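Putative ferredoxin (Hydrogenobacter thermophilus, PDB 7M1O) probably carries electrons in metabolism, using a single bound [4Fe-4S] cluster. Local coordinates at residues M6-P9 with D10-T13. Sequence-based numbering, arbitrary orientation.
With SF4 (iron/sulfur cluster), chain C.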
loop_
_atom_site.group_PDB
_atom_site.type_symbol
_atom_site.label_atom_id
_atom_site.label_comp_id
_atom_site.label_asym_id
_atom_site.label_seq_id
_atom_site.Cartn_x
_atom_site.Cartn_y
_atom_site.Cartn_z
ATOM N N MET A 6 -2.110 -4.080 2.046
ATOM C CA MET A 6 -2.505 -3.228 3.163
ATOM C C MET A 6 -1.295 -2.454 3.672
ATOM O O MET A 6 -0.157 -2.802 3.359
ATOM C CB MET A 6 -3.118 -4.055 4.302
ATOM C CG MET A 6 -2.154 -5.013 5.013
ATOM S SD MET A 6 -2.749 -5.490 6.652
ATOM C CE MET A 6 -1.586 -6.771 7.108
ATOM N N VAL A 7 -1.550 -1.409 4.454
ATOM C CA VAL A 7 -0.489 -0.642 5.094
ATOM C C VAL A 7 -0.599 -0.767 6.607
ATOM O O VAL A 7 -1.674 -0.590 7.176
ATOM C CB VAL A 7 -0.539 0.849 4.697
ATOM C CG1 VAL A 7 0.508 1.654 5.462
ATOM C CG2 VAL A 7 -0.332 1.006 3.199
ATOM N N ASP A 8 0.520 -1.081 7.249
ATOM C CA ASP A 8 0.591 -1.130 8.702
ATOM C C ASP A 8 0.942 0.260 9.234
ATOM O O ASP A 8 2.104 0.660 9.188
ATOM C CB ASP A 8 1.630 -2.158 9.154
ATOM C CG ASP A 8 1.562 -2.444 10.641
ATOM O OD1 ASP A 8 0.973 -1.633 11.384
ATOM O OD2 ASP A 8 2.103 -3.486 11.067
ATOM N N PRO A 9 -0.057 1.001 9.744
ATOM C CA PRO A 9 0.212 2.385 10.150
ATOM C C PRO A 9 1.149 2.480 11.347
ATOM O O PRO A 9 1.751 3.528 11.580
ATOM C CB PRO A 9 -1.177 2.917 10.504
ATOM C CG PRO A 9 -1.921 1.717 10.961
ATOM C CD PRO A 9 -1.426 0.586 10.104
ATOM N N ASP A 10 1.267 1.390 12.095
ATOM C CA ASP A 10 2.089 1.374 13.298
ATOM C C ASP A 10 3.570 1.565 12.981
ATOM O O ASP A 10 4.324 2.070 13.814
ATOM C CB ASP A 10 1.885 0.059 14.051
ATOM C CG ASP A 10 0.430 -0.191 14.400
ATOM O OD1 ASP A 10 -0.300 0.790 14.660
ATOM O OD2 ASP A 10 0.015 -1.370 14.412
ATOM N N THR A 11 3.977 1.173 11.776
ATOM C CA THR A 11 5.391 1.168 11.402
ATOM C C THR A 11 5.724 2.147 10.277
ATOM O O THR A 11 6.896 2.430 10.030
ATOM C CB THR A 11 5.835 -0.239 10.965
ATOM O OG1 THR A 11 5.051 -0.666 9.845
ATOM C CG2 THR A 11 5.669 -1.231 12.108
ATOM N N CYS A 12 4.700 2.652 9.593
ATOM C CA CYS A 12 4.900 3.595 8.495
ATOM C C CYS A 12 5.623 4.852 8.966
ATOM O O CYS A 12 5.283 5.421 10.003
ATOM C CB CYS A 12 3.561 3.974 7.865
ATOM S SG CYS A 12 3.674 5.285 6.621
ATOM N N THR A 13 6.615 5.283 8.191
ATOM C CA THR A 13 7.443 6.427 8.561
ATOM C C THR A 13 7.145 7.650 7.694
ATOM O O THR A 13 7.905 8.621 7.698
ATOM C CB THR A 13 8.937 6.077 8.453
ATOM O OG1 THR A 13 9.238 5.651 7.120
ATOM C CG2 THR A 13 9.291 4.963 9.429
HETATM FE FE1 SF4 C . 4.805 4.529 4.796
HETATM FE FE2 SF4 C . 6.104 2.491 3.516
HETATM FE FE3 SF4 C . 6.739 5.084 2.946
HETATM FE FE4 SF4 C . 4.329 4.071 2.146
HETATM S S1 SF4 C . 6.391 3.406 1.447
HETATM S S2 SF4 C . 4.704 6.090 3.136
HETATM S S3 SF4 C . 3.863 2.666 3.884
HETATM S S4 SF4 C . 7.019 4.017 4.941
HETATM O O HOH W 1 4.763 -3.593 9.475
HETATM O O HOH W 2 4.006 4.774 12.092
#
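Asp8 and Asp10 meet where the chain leaves its strand and turns toward the iron-sulfur cluster. Asp8 turns its carboxylate away from its own N (chi1 -169°), beside the carbonyl carbon, and OD1 takes the N-H of Asp10 at 3.1 Å, met from above the carboxylate plane. This is an Asx turn, a place that suits a short side chain with an acceptor at its end. The price is a close approach of like charges: Asp8 OD1 and Asp10 OD2 lie 3.2 Å apart, the two carboxylates turned 72° against each other, a repulsion probably tolerated because Asp10 is exposed.

The same residues form a beta turn, in which Asp8 O accepts from Thr11 N at 3.2 Å, above the carbonyl plane; Cys12 N adds a second, more bent bond to Asp8 O at 3.3 Å, in that plane. Pro9, its phi fixed by the ring, suits the first corner; Asp10, at the second, points the same way as that ring, and its exposure suits a charge. A water joins Asp8 OD2 to Thr11 OG1, which also bonds Ser66. Were Asp8 an alanine, the amide of Asp10 would probably lose its side-chain acceptor, and the water one partner.

The turn delivers Cys12 SG to FE1 of the cluster at 2.3 Å. It thus links strand 3-7, central in its antiparallel sheet between 45-47 and 67-71, to the cluster-binding loop that runs on to helix 17-21.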